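Local structure of peroxisomal membrane protein PEX15 (Saccharomyces cerevisiae, 5VXV) at residues A[15-20]-A[46-51]; A[68-73]-A[99-104]; A[93-98]-A[147-152]; A[117-122]-A[159-164]. The protein anchors the AAA-ATPase pair PEX1 and PEX6 to the peroxisome membrane, the chain here being a helical piece of its predicted cytoplasmic part. All coordinates share one frame; numbering follows the deposited sequence. Where two conformers were deposited one is given.

Contact 1: residues A[15-20]-A[46-51]; sequences RDIKDC and VSACDI
The flat guanidinium of R15 meets I51 obliquely: its NH1 lies 3.5 Å from I51 CG2, while NH2 comes near I51 CD1. R15 follows a helix, with positive phi and two backbone bonds back into the last turn, a Schellman motif. A bend at chi3 (69°) sets NE, and the guanidinium beyond it lies by I51, where the contact is packing and not polar pairing. I17 carries the apolar part. Its CG2 branch is anti to the backbone N (chi1 to CG1 -57°) and presses on the carbonyl of A48, 3.3 Å from A48 O, and also reaches A48 CB at 4.0 Å. The I17 and I51 side chains cross at about a right angle, with I17 CG1 3.9 Å from I51 CG2 and the two CD1 methyls also in touch. C20 SG touches A48 CB more loosely, at 4.4 Å. The contact runs from the buried small residue A48 to the partly exposed I51 against the guanidinium. It joins the start of helix 17-27 to the last turns of helix 39-51. Helix 3-13 packs against both through F12, which touches I17 and I51, and helix 91-108 lies against V46, C49 and D50.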
loop_
_atom_site.group_PDB
_atom_site.type_symbol
_atom_site.label_atom_id
_atom_site.label_comp_id
_atom_site.label_asym_id
_atom_site.label_seq_id
_atom_site.Cartn_x
_atom_site.Cartn_y
_atom_site.Cartn_z
ATOM N N ARG A 15 -2.231 -17.411 11.465
ATOM C CA ARG A 15 -2.005 -17.188 10.037
ATOM C C ARG A 15 -2.938 -18.043 9.182
ATOM O O ARG A 15 -2.590 -18.448 8.069
ATOM C CB ARG A 15 -0.539 -17.425 9.657
ATOM C CG ARG A 15 0.360 -16.240 10.005
ATOM C CD ARG A 15 1.782 -16.400 9.473
ATOM N NE ARG A 15 1.857 -16.313 8.014
ATOM C CZ ARG A 15 2.113 -15.201 7.325
ATOM N NH1 ARG A 15 2.162 -15.245 5.999
ATOM N NH2 ARG A 15 2.321 -14.044 7.945
ATOM N N ASP A 16 -4.134 -18.319 9.703
ATOM C CA ASP A 16 -5.239 -18.827 8.888
ATOM C C ASP A 16 -5.980 -17.627 8.299
ATOM O O ASP A 16 -7.114 -17.303 8.657
ATOM C CB ASP A 16 -6.160 -19.710 9.722
ATOM C CG ASP A 16 -5.486 -20.992 10.174
ATOM O OD1 ASP A 16 -4.565 -21.459 9.473
ATOM O OD2 ASP A 16 -5.878 -21.531 11.229
ATOM N N ILE A 17 -5.293 -16.956 7.372
ATOM C CA ILE A 17 -5.719 -15.630 6.938
ATOM C C ILE A 17 -6.997 -15.710 6.115
ATOM O O ILE A 17 -7.915 -14.902 6.296
ATOM C CB ILE A 17 -4.581 -14.942 6.160
ATOM C CG1 ILE A 17 -3.314 -14.866 7.022
ATOM C CG2 ILE A 17 -5.005 -13.550 5.704
ATOM C CD1 ILE A 17 -3.484 -14.119 8.337
ATOM N N LYS A 18 -7.081 -16.669 5.192
ATOM C CA LYS A 18 -8.310 -16.828 4.424
ATOM C C LYS A 18 -9.491 -17.121 5.342
ATOM O O LYS A 18 -10.571 -16.541 5.180
ATOM C CB LYS A 18 -8.147 -17.937 3.385
ATOM C CG LYS A 18 -9.416 -18.234 2.593
ATOM N N ASP A 19 -9.303 -18.014 6.318
ATOM C CA ASP A 19 -10.376 -18.312 7.262
ATOM C C ASP A 19 -10.737 -17.085 8.087
ATOM O O ASP A 19 -11.917 -16.839 8.366
ATOM C CB ASP A 19 -9.966 -19.465 8.178
ATOM C CG ASP A 19 -9.901 -20.792 7.451
ATOM O OD1 ASP A 19 -10.489 -20.903 6.355
ATOM O OD2 ASP A 19 -9.265 -21.725 7.980
ATOM N N CYS A 20 -9.733 -16.307 8.497
ATOM C CA CYS A 20 -9.997 -15.063 9.212
ATOM C C CYS A 20 -10.906 -14.153 8.396
ATOM O O CYS A 20 -11.941 -13.684 8.885
ATOM C CB CYS A 20 -8.674 -14.362 9.533
ATOM S SG CYS A 20 -8.845 -12.686 10.195
ATOM N N VAL A 46 -7.201 -4.768 7.342
ATOM C CA VAL A 46 -6.106 -4.319 6.484
ATOM C C VAL A 46 -4.893 -5.227 6.644
ATOM O O VAL A 46 -4.233 -5.587 5.661
ATOM C CB VAL A 46 -5.761 -2.849 6.791
ATOM C CG1 VAL A 46 -4.540 -2.398 5.996
ATOM C CG2 VAL A 46 -6.946 -1.954 6.472
ATOM N N SER A 47 -4.576 -5.616 7.881
ATOM C CA SER A 47 -3.415 -6.471 8.105
ATOM C C SER A 47 -3.602 -7.839 7.462
ATOM O O SER A 47 -2.659 -8.391 6.881
ATOM C CB SER A 47 -3.150 -6.617 9.603
ATOM O OG SER A 47 -2.644 -5.410 10.143
ATOM N N ALA A 48 -4.807 -8.402 7.554
ATOM C CA ALA A 48 -5.064 -9.703 6.946
ATOM C C ALA A 48 -4.990 -9.617 5.426
ATOM O O ALA A 48 -4.368 -10.465 4.775
ATOM C CB ALA A 48 -6.427 -10.232 7.394
ATOM N N CYS A 49 -5.614 -8.592 4.842
ATOM C CA CYS A 49 -5.577 -8.442 3.391
ATOM C C CYS A 49 -4.160 -8.231 2.882
ATOM O O CYS A 49 -3.831 -8.666 1.772
ATOM C CB CYS A 49 -6.472 -7.281 2.961
ATOM S SG CYS A 49 -8.232 -7.651 3.095
ATOM N N ASP A 50 -3.306 -7.574 3.671
ATOM C CA ASP A 50 -1.936 -7.338 3.229
ATOM C C ASP A 50 -1.148 -8.638 3.122
ATOM O O ASP A 50 -0.187 -8.712 2.348
ATOM C CB ASP A 50 -1.233 -6.369 4.182
ATOM C CG ASP A 50 0.077 -5.835 3.614
ATOM O OD1 ASP A 50 0.096 -5.404 2.439
ATOM O OD2 ASP A 50 1.091 -5.847 4.343
ATOM N N ILE A 51 -1.533 -9.668 3.880
ATOM C CA ILE A 51 -0.823 -10.942 3.828
ATOM C C ILE A 51 -1.288 -11.790 2.646
ATOM O O ILE A 51 -0.499 -12.561 2.090
ATOM C CB ILE A 51 -0.993 -11.702 5.157
ATOM C CG1 ILE A 51 -0.319 -10.935 6.299
ATOM C CG2 ILE A 51 -0.402 -13.109 5.061
ATOM C CD1 ILE A 51 -0.675 -11.443 7.683
#

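Contact 2: residues A[68-73]-A[99-104]; sequences NIFTLD and RCCIKV
C100 sets its CB almost squarely on the F70 ring, 3.4 Å from the ring centroid and 9° off the normal, a CH-pi contact. Its sulfur stays over the same face, C100 SG lying 4.2 Å from the centroid, so the residue adds a sulfur-aromatic contact. I69 CG2 sits over the centre of the opposite face, sandwiching the phenyl between its own helix and the facing one. F70 CG is anti to its carbonyl carbon (chi1 -61°), which places it near C100 CB. At the root of the ring, F70 CB meets V104 CG2 at 3.7 Å. Past F70 the chain leaves helix 60-70, and L72 turns back with CD2 3.8 Å from C101 SG. T71 OG1, bonded to L67 O, rests on V104 CG1 at 4.0 Å. One water joins the backbones, donating to F70 O (2.7 Å) and to C101 O (2.8 Å). The water gives the F70 carbonyl, at the helix end, a donor within a largely apolar interface. Carbon, sulfur and ring packing hold the end of helix 60-70 against helix 91-108: C100 acts mainly through CB on the ring face and C101 through its sulfur against L72, with the water as the polar link.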
loop_
_atom_site.group_PDB
_atom_site.type_symbol
_atom_site.label_atom_id
_atom_site.label_comp_id
_atom_site.label_asym_id
_atom_site.label_seq_id
_atom_site.Cartn_x
_atom_site.Cartn_y
_atom_site.Cartn_z
ATOM N N ASN A 68 -14.818 -3.694 -2.564
ATOM C CA ASN A 68 -15.477 -2.431 -2.256
ATOM C C ASN A 68 -14.578 -1.523 -1.426
ATOM O O ASN A 68 -14.664 -0.295 -1.540
ATOM C CB ASN A 68 -16.790 -2.693 -1.521
ATOM C CG ASN A 68 -17.817 -1.607 -1.762
ATOM N N ILE A 69 -13.705 -2.101 -0.600
ATOM C CA ILE A 69 -12.855 -1.287 0.264
ATOM C C ILE A 69 -11.623 -0.773 -0.476
ATOM O O ILE A 69 -11.093 0.288 -0.126
ATOM C CB ILE A 69 -12.444 -2.084 1.515
ATOM C CG1 ILE A 69 -13.677 -2.597 2.270
ATOM C CG2 ILE A 69 -11.573 -1.235 2.437
ATOM C CD1 ILE A 69 -14.655 -1.515 2.706
ATOM N N PHE A 70 -11.136 -1.497 -1.488
ATOM C CA PHE A 70 -9.857 -1.171 -2.115
ATOM C C PHE A 70 -9.972 -0.800 -3.590
ATOM O O PHE A 70 -8.941 -0.633 -4.253
ATOM C CB PHE A 70 -8.876 -2.338 -1.953
ATOM C CG PHE A 70 -8.565 -2.671 -0.520
ATOM C CD1 PHE A 70 -8.009 -1.720 0.322
ATOM C CD2 PHE A 70 -8.819 -3.932 -0.020
ATOM C CE1 PHE A 70 -7.721 -2.020 1.635
ATOM C CE2 PHE A 70 -8.536 -4.240 1.295
ATOM C CZ PHE A 70 -7.983 -3.281 2.125
ATOM N N THR A 71 -11.185 -0.668 -4.122
ATOM C CA THR A 71 -11.390 -0.141 -5.467
ATOM C C THR A 71 -11.533 1.372 -5.358
ATOM O O THR A 71 -12.424 1.868 -4.660
ATOM C CB THR A 71 -12.618 -0.774 -6.123
ATOM O OG1 THR A 71 -12.419 -2.187 -6.243
ATOM C CG2 THR A 71 -12.860 -0.194 -7.512
ATOM N N LEU A 72 -10.663 2.099 -6.065
ATOM C CA LEU A 72 -10.359 3.480 -5.696
ATOM C C LEU A 72 -11.574 4.396 -5.754
ATOM O O LEU A 72 -11.665 5.341 -4.962
ATOM C CB LEU A 72 -9.247 4.024 -6.595
ATOM C CG LEU A 72 -7.894 3.320 -6.480
ATOM C CD1 LEU A 72 -6.898 3.914 -7.465
ATOM C CD2 LEU A 72 -7.353 3.405 -5.056
ATOM N N ASP A 73 -12.512 4.152 -6.666
ATOM C CA ASP A 73 -13.600 5.093 -6.895
ATOM C C ASP A 73 -14.913 4.683 -6.237
ATOM O O ASP A 73 -15.940 5.316 -6.502
ATOM C CB ASP A 73 -13.813 5.297 -8.397
ATOM C CG ASP A 73 -14.021 3.995 -9.142
ATOM O OD1 ASP A 73 -14.189 2.947 -8.485
ATOM O OD2 ASP A 73 -14.024 4.023 -10.392
ATOM N N ARG A 99 -0.810 -1.022 -0.659
ATOM C CA ARG A 99 -0.477 -2.322 -1.237
ATOM C C ARG A 99 -1.737 -3.118 -1.557
ATOM O O ARG A 99 -1.778 -3.859 -2.546
ATOM C CB ARG A 99 0.434 -3.106 -0.295
ATOM C CG ARG A 99 1.862 -2.582 -0.245
ATOM C CD ARG A 99 2.822 -3.611 0.345
ATOM N NE ARG A 99 2.584 -3.840 1.768
ATOM C CZ ARG A 99 3.226 -3.223 2.757
ATOM N NH1 ARG A 99 4.167 -2.322 2.501
ATOM N NH2 ARG A 99 2.926 -3.511 4.014
ATOM N N CYS A 100 -2.781 -2.976 -0.735
ATOM C CA CYS A 100 -4.038 -3.666 -1.012
ATOM C C CYS A 100 -4.712 -3.104 -2.260
ATOM O O CYS A 100 -5.266 -3.862 -3.064
ATOM C CB CYS A 100 -4.970 -3.570 0.195
ATOM S SG CYS A 100 -4.421 -4.541 1.618
ATOM N N CYS A 101 -4.676 -1.781 -2.442
ATOM C CA CYS A 101 -5.203 -1.196 -3.673
ATOM C C CYS A 101 -4.442 -1.713 -4.886
ATOM O O CYS A 101 -5.038 -2.004 -5.929
ATOM C CB CYS A 101 -5.123 0.329 -3.608
ATOM S SG CYS A 101 -6.154 1.088 -2.333
ATOM N N ILE A 102 -3.120 -1.836 -4.762
ATOM C CA ILE A 102 -2.301 -2.351 -5.854
ATOM C C ILE A 102 -2.692 -3.787 -6.182
ATOM O O ILE A 102 -2.758 -4.177 -7.352
ATOM C CB ILE A 102 -0.811 -2.233 -5.481
ATOM C CG1 ILE A 102 -0.397 -0.758 -5.438
ATOM C CG2 ILE A 102 0.070 -3.010 -6.457
ATOM C CD1 ILE A 102 0.904 -0.503 -4.709
ATOM N N LYS A 103 -2.962 -4.589 -5.150
ATOM C CA LYS A 103 -3.312 -5.989 -5.374
ATOM C C LYS A 103 -4.600 -6.124 -6.175
ATOM O O LYS A 103 -4.743 -7.063 -6.967
ATOM C CB LYS A 103 -3.433 -6.720 -4.040
ATOM C CG LYS A 103 -2.094 -7.151 -3.472
ATOM C CD LYS A 103 -2.240 -7.783 -2.103
ATOM C CE LYS A 103 -0.882 -8.106 -1.504
ATOM N NZ LYS A 103 -0.994 -8.564 -0.094
ATOM N N VAL A 104 -5.545 -5.202 -5.985
ATOM C CA VAL A 104 -6.781 -5.225 -6.768
ATOM C C VAL A 104 -6.477 -4.952 -8.236
ATOM O O VAL A 104 -6.914 -5.687 -9.129
ATOM C CB VAL A 104 -7.791 -4.206 -6.205
ATOM C CG1 VAL A 104 -8.969 -4.013 -7.165
ATOM C CG2 VAL A 104 -8.292 -4.653 -4.841
HETATM O O HOH W 1 -7.265 -0.387 -6.379
#

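Contact 3: residues A[93-98]-A[147-152]; sequences VINKFF and QELIEI
Segments 93-98 and 147-152, of helices 91-108 and 143-161, run nearly parallel, their axes 9.8 Å apart at 13°, with N95 level with L149. N95 points toward the other helix and makes most of the contacts. Its ND2 donates to E148 OE1 at 2.8 Å, N-H...O angle 155°, using the anti lone pair of the carboxylate oxygen. The acceptor is tilted slightly from the amide plane, and the amide and carboxylate planes stand steeply to each other. E148 spans the gap with a chain extended beyond CG, which is anti to the backbone N (chi1 -177°). N95 ND2 also bonds to G145 O, so two acceptors hold the amide. The OD1 side faces carbon, 3.4 Å from L149 CD1, and N95 CB packs on I152 CD1 at 3.6 Å. The same methyl, L149 CD1, lies obliquely 3.8 Å from F98 CD2. An alanine in place of N95 would probably leave E148 OE1 and G145 O without this donor and open a gap beside L149. E148 OE2 makes a long, weak ion pair with R99. Helix 112-136 packs M126 on both F98 and L149, helix 75-86 lies on F97 and I94, and helix 196-217 backs Q147, I150 and E151.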
loop_
_atom_site.group_PDB
_atom_site.type_symbol
_atom_site.label_atom_id
_atom_site.label_comp_id
_atom_site.label_asym_id
_atom_site.label_seq_id
_atom_site.Cartn_x
_atom_site.Cartn_y
_atom_site.Cartn_z
ATOM N N VAL A 93 0.458 1.432 8.262
ATOM C CA VAL A 93 -0.869 0.964 7.877
ATOM C C VAL A 93 -1.313 1.625 6.579
ATOM O O VAL A 93 -1.953 0.992 5.731
ATOM C CB VAL A 93 -1.873 1.219 9.015
ATOM C CG1 VAL A 93 -3.278 0.824 8.591
ATOM C CG2 VAL A 93 -1.453 0.444 10.252
ATOM N N ILE A 94 -0.998 2.911 6.413
ATOM C CA ILE A 94 -1.223 3.581 5.134
ATOM C C ILE A 94 -0.538 2.807 4.017
ATOM O O ILE A 94 -1.109 2.600 2.940
ATOM C CB ILE A 94 -0.734 5.041 5.213
ATOM C CG1 ILE A 94 -1.682 5.855 6.099
ATOM C CG2 ILE A 94 -0.635 5.674 3.824
ATOM C CD1 ILE A 94 -1.105 7.161 6.596
ATOM N N ASN A 95 0.689 2.345 4.267
ATOM C CA ASN A 95 1.410 1.578 3.257
ATOM C C ASN A 95 0.717 0.251 2.970
ATOM O O ASN A 95 0.622 -0.165 1.809
ATOM C CB ASN A 95 2.853 1.353 3.708
ATOM C CG ASN A 95 3.668 2.635 3.706
ATOM O OD1 ASN A 95 3.266 3.635 3.113
ATOM N ND2 ASN A 95 4.817 2.611 4.368
ATOM N N LYS A 96 0.232 -0.433 4.012
ATOM C CA LYS A 96 -0.541 -1.652 3.793
ATOM C C LYS A 96 -1.765 -1.376 2.930
ATOM O O LYS A 96 -2.075 -2.146 2.014
ATOM C CB LYS A 96 -0.966 -2.269 5.128
ATOM C CG LYS A 96 0.166 -2.878 5.942
ATOM C CD LYS A 96 -0.358 -3.632 7.156
ATOM C CE LYS A 96 0.787 -4.203 7.978
ATOM N NZ LYS A 96 0.321 -5.026 9.135
ATOM N N PHE A 97 -2.480 -0.283 3.211
ATOM C CA PHE A 97 -3.661 0.055 2.424
ATOM C C PHE A 97 -3.306 0.239 0.953
ATOM O O PHE A 97 -3.980 -0.301 0.068
ATOM C CB PHE A 97 -4.317 1.317 2.984
ATOM C CG PHE A 97 -5.470 1.812 2.160
ATOM C CD1 PHE A 97 -6.747 1.311 2.355
ATOM C CD2 PHE A 97 -5.274 2.773 1.182
ATOM C CE1 PHE A 97 -7.804 1.761 1.587
ATOM C CE2 PHE A 97 -6.329 3.227 0.413
ATOM C CZ PHE A 97 -7.594 2.720 0.617
ATOM N N PHE A 98 -2.245 1.000 0.669
ATOM C CA PHE A 98 -1.844 1.196 -0.721
ATOM C C PHE A 98 -1.496 -0.134 -1.382
ATOM O O PHE A 98 -1.857 -0.374 -2.540
ATOM C CB PHE A 98 -0.666 2.172 -0.808
ATOM C CG PHE A 98 -1.039 3.618 -0.574
ATOM C CD1 PHE A 98 -2.210 4.145 -1.097
ATOM C CD2 PHE A 98 -0.215 4.450 0.169
ATOM C CE1 PHE A 98 -2.549 5.470 -0.886
ATOM C CE2 PHE A 98 -0.551 5.777 0.382
ATOM C CZ PHE A 98 -1.721 6.285 -0.146
ATOM N N GLN A 147 10.458 5.827 3.759
ATOM C CA GLN A 147 11.215 5.058 2.777
ATOM C C GLN A 147 10.334 3.994 2.135
ATOM O O GLN A 147 10.324 3.837 0.910
ATOM C CB GLN A 147 12.442 4.403 3.419
ATOM C CG GLN A 147 13.268 3.590 2.417
ATOM C CD GLN A 147 14.375 2.777 3.057
ATOM O OE1 GLN A 147 14.536 2.766 4.275
ATOM N NE2 GLN A 147 15.141 2.079 2.227
ATOM N N GLU A 148 9.581 3.255 2.952
ATOM C CA GLU A 148 8.725 2.202 2.413
ATOM C C GLU A 148 7.677 2.778 1.471
ATOM O O GLU A 148 7.389 2.196 0.418
ATOM C CB GLU A 148 8.053 1.429 3.551
ATOM C CG GLU A 148 7.193 0.257 3.076
ATOM C CD GLU A 148 6.577 -0.535 4.216
ATOM O OE1 GLU A 148 5.719 0.012 4.939
ATOM O OE2 GLU A 148 6.953 -1.713 4.392
ATOM N N LEU A 149 7.090 3.919 1.839
ATOM C CA LEU A 149 6.059 4.538 1.012
ATOM C C LEU A 149 6.601 4.889 -0.369
ATOM O O LEU A 149 5.964 4.607 -1.392
ATOM C CB LEU A 149 5.514 5.782 1.717
ATOM C CG LEU A 149 4.534 6.652 0.928
ATOM C CD1 LEU A 149 3.288 5.865 0.552
ATOM C CD2 LEU A 149 4.177 7.892 1.730
ATOM N N ILE A 150 7.779 5.510 -0.424
ATOM C CA ILE A 150 8.341 5.881 -1.718
ATOM C C ILE A 150 8.693 4.634 -2.517
ATOM O O ILE A 150 8.522 4.595 -3.740
ATOM C CB ILE A 150 9.562 6.802 -1.537
ATOM C CG1 ILE A 150 9.193 8.034 -0.701
ATOM C CG2 ILE A 150 10.108 7.231 -2.895
ATOM C CD1 ILE A 150 8.061 8.873 -1.268
ATOM N N GLU A 151 9.168 3.586 -1.843
ATOM C CA GLU A 151 9.555 2.384 -2.568
ATOM C C GLU A 151 8.336 1.619 -3.079
ATOM O O GLU A 151 8.417 0.964 -4.122
ATOM C CB GLU A 151 10.454 1.519 -1.684
ATOM C CG GLU A 151 11.823 2.170 -1.476
ATOM C CD GLU A 151 12.853 1.251 -0.855
ATOM O OE1 GLU A 151 12.496 0.115 -0.477
ATOM O OE2 GLU A 151 14.027 1.673 -0.745
ATOM N N ILE A 152 7.190 1.716 -2.396
ATOM C CA ILE A 152 5.951 1.200 -2.979
ATOM C C ILE A 152 5.643 1.938 -4.275
ATOM O O ILE A 152 5.358 1.328 -5.310
ATOM C CB ILE A 152 4.783 1.321 -1.983
ATOM C CG1 ILE A 152 4.982 0.385 -0.792
ATOM C CG2 ILE A 152 3.454 0.997 -2.674
ATOM C CD1 ILE A 152 4.027 0.654 0.360
#

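Contact 4: residues A[117-122]-A[159-164]; sequences EKTLEL and VKLHHK
T119 and H162 form the tight part of the contact: the T119 CG2 methyl sits over one face of the imidazole, 3.4 Å from H162 NE2 and 3.5 Å from H162 CE1. The two side chains slide past each other in opposite directions. T119 CG2 is anti to the backbone N, while OG1 lies beside that N (chi1 -61°) and bonds back to Q115 O. The same hydroxyl packs against L161, with OG1 3.7 Å from L161 CD1. Deeper, L161 CD1 is the looser neighbour of L122 CD2 at 4.3 Å. The outer side is more open: exposed L120 brings CD1 to the ring's edge, 3.8 Å from H162 CE1 and near the ring plane. Apart from L120, beside the T119 hydroxyl, a water donates to L161 O at 2.8 Å and, at a longer 3.3 Å, to T119 OG1. Both ring nitrogens of H162 are engaged by glutamates of helix 112-136, NE2 with E123 and ND1 with E116, which fix the turn of the ring and would probably favour a protonated imidazole. A leucine in place of H162 would probably leave E116 and E123 without their shared partner and the T119 methyl without its flat seat. H162 lies just before the Schellman motif at H163, after the wider pi-type turn at 159-161. Helix 91-108 packs against both segments, I105 touching T119 and L161 and I102 touching L122.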
loop_
_atom_site.group_PDB
_atom_site.type_symbol
_atom_site.label_atom_id
_atom_site.label_comp_id
_atom_site.label_asym_id
_atom_site.label_seq_id
_atom_site.Cartn_x
_atom_site.Cartn_y
_atom_site.Cartn_z
ATOM N N GLU A 117 -5.747 2.810 -16.358
ATOM C CA GLU A 117 -6.598 3.885 -15.859
ATOM C C GLU A 117 -6.524 3.978 -14.339
ATOM O O GLU A 117 -6.328 5.064 -13.780
ATOM C CB GLU A 117 -8.036 3.654 -16.322
ATOM C CG GLU A 117 -8.984 4.806 -16.045
ATOM C CD GLU A 117 -10.390 4.524 -16.539
ATOM O OE1 GLU A 117 -10.544 4.149 -17.721
ATOM O OE2 GLU A 117 -11.338 4.668 -15.740
ATOM N N LYS A 118 -6.669 2.843 -13.650
ATOM C CA LYS A 118 -6.634 2.856 -12.192
ATOM C C LYS A 118 -5.228 3.093 -11.659
ATOM O O LYS A 118 -5.068 3.697 -10.592
ATOM C CB LYS A 118 -7.197 1.545 -11.643
ATOM C CG LYS A 118 -8.695 1.386 -11.848
ATOM C CD LYS A 118 -9.477 2.424 -11.058
ATOM N N THR A 119 -4.199 2.629 -12.374
ATOM C CA THR A 119 -2.830 2.895 -11.945
ATOM C C THR A 119 -2.549 4.392 -11.940
ATOM O O THR A 119 -1.941 4.915 -10.998
ATOM C CB THR A 119 -1.838 2.160 -12.850
ATOM O OG1 THR A 119 -2.068 0.748 -12.767
ATOM C CG2 THR A 119 -0.396 2.445 -12.432
ATOM N N LEU A 120 -2.996 5.101 -12.980
ATOM C CA LEU A 120 -2.823 6.551 -13.018
ATOM C C LEU A 120 -3.569 7.224 -11.872
ATOM O O LEU A 120 -3.061 8.174 -11.265
ATOM C CB LEU A 120 -3.296 7.105 -14.364
ATOM C CG LEU A 120 -2.209 7.282 -15.430
ATOM C CD1 LEU A 120 -1.433 5.994 -15.647
ATOM C CD2 LEU A 120 -2.815 7.769 -16.746
ATOM N N GLU A 121 -4.781 6.751 -11.564
ATOM C CA GLU A 121 -5.512 7.286 -10.418
ATOM C C GLU A 121 -4.740 7.065 -9.126
ATOM O O GLU A 121 -4.657 7.963 -8.280
ATOM C CB GLU A 121 -6.894 6.639 -10.320
ATOM C CG GLU A 121 -7.867 7.053 -11.408
ATOM C CD GLU A 121 -9.251 6.465 -11.197
ATOM O OE1 GLU A 121 -9.589 6.132 -10.038
ATOM O OE2 GLU A 121 -9.999 6.335 -12.188
ATOM N N LEU A 122 -4.173 5.870 -8.952
ATOM C CA LEU A 122 -3.406 5.584 -7.746
ATOM C C LEU A 122 -2.165 6.460 -7.662
ATOM O O LEU A 122 -1.798 6.926 -6.578
ATOM C CB LEU A 122 -3.019 4.106 -7.714
ATOM C CG LEU A 122 -2.178 3.661 -6.516
ATOM C CD1 LEU A 122 -2.946 3.847 -5.212
ATOM C CD2 LEU A 122 -1.747 2.219 -6.689
ATOM N N VAL A 159 7.068 0.546 -11.588
ATOM C CA VAL A 159 7.693 -0.630 -12.184
ATOM C C VAL A 159 6.644 -1.701 -12.460
ATOM O O VAL A 159 6.351 -2.010 -13.621
ATOM C CB VAL A 159 8.817 -1.175 -11.280
ATOM C CG1 VAL A 159 9.295 -2.555 -11.744
ATOM C CG2 VAL A 159 9.986 -0.204 -11.248
ATOM N N LYS A 160 6.060 -2.269 -11.402
ATOM C CA LYS A 160 5.272 -3.488 -11.562
ATOM C C LYS A 160 3.965 -3.227 -12.310
ATOM O O LYS A 160 3.665 -3.905 -13.300
ATOM C CB LYS A 160 4.991 -4.116 -10.197
ATOM C CG LYS A 160 4.239 -5.433 -10.282
ATOM N N LEU A 161 3.162 -2.266 -11.848
ATOM C CA LEU A 161 1.844 -2.084 -12.453
ATOM C C LEU A 161 1.942 -1.625 -13.904
ATOM O O LEU A 161 1.049 -1.919 -14.705
ATOM C CB LEU A 161 1.009 -1.094 -11.636
ATOM C CG LEU A 161 0.417 -1.614 -10.317
ATOM C CD1 LEU A 161 -0.422 -0.532 -9.651
ATOM C CD2 LEU A 161 -0.420 -2.874 -10.519
ATOM N N HIS A 162 3.008 -0.914 -14.264
ATOM C CA HIS A 162 3.218 -0.505 -15.649
ATOM C C HIS A 162 4.064 -1.495 -16.442
ATOM O O HIS A 162 4.247 -1.300 -17.648
ATOM C CB HIS A 162 3.882 0.876 -15.706
ATOM C CG HIS A 162 2.976 2.004 -15.325
ATOM N ND1 HIS A 162 1.794 2.265 -15.985
ATOM C CD2 HIS A 162 3.085 2.950 -14.361
ATOM C CE1 HIS A 162 1.212 3.319 -15.440
ATOM N NE2 HIS A 162 1.975 3.755 -14.455
ATOM N N HIS A 163 4.580 -2.546 -15.805
ATOM C CA HIS A 163 5.434 -3.522 -16.481
ATOM C C HIS A 163 6.636 -2.829 -17.123
ATOM O O HIS A 163 6.968 -3.061 -18.288
ATOM C CB HIS A 163 4.645 -4.311 -17.528
ATOM C CG HIS A 163 3.295 -4.758 -17.061
ATOM N ND1 HIS A 163 3.110 -5.875 -16.275
ATOM C CD2 HIS A 163 2.061 -4.242 -17.278
ATOM C CE1 HIS A 163 1.821 -6.026 -16.025
ATOM N NE2 HIS A 163 1.163 -5.048 -16.621
ATOM N N LYS A 164 7.318 -2.000 -16.328
ATOM C CA LYS A 164 8.395 -1.135 -16.797
ATOM C C LYS A 164 9.653 -1.361 -15.967
ATOM O O LYS A 164 9.579 -1.517 -14.746
ATOM C CB LYS A 164 7.962 0.335 -16.719
ATOM C CG LYS A 164 8.978 1.335 -17.236
ATOM C CD LYS A 164 8.360 2.721 -17.348
ATOM C CE LYS A 164 9.352 3.736 -17.887
HETATM O O HOH W 2 -1.278 -0.746 -15.586
#

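Overall arrangement
Helix 91-108 links the inner contacts, supplying one segment to contact 2 and one to contact 3, while helix 143-161 serves contacts 3 and 4. The centre of contact 3 lies about 5 Å from the chain centre, those of contacts 2, 4 and 1 about 9, 13 and 15 Å; contacts 4 and 1 each have an exposed residue at the margin. Chemistry differs too: contact 1 is apolar packing under an arginine, contact 2 sulfur and ring packing with a water, contact 3 a side-chain hydrogen bond, contact 4 a histidine between glutamates. The D50-R99 salt bridge ties contact 1 to contact 2, and I102 against L122 joins contact 2 to contact 4.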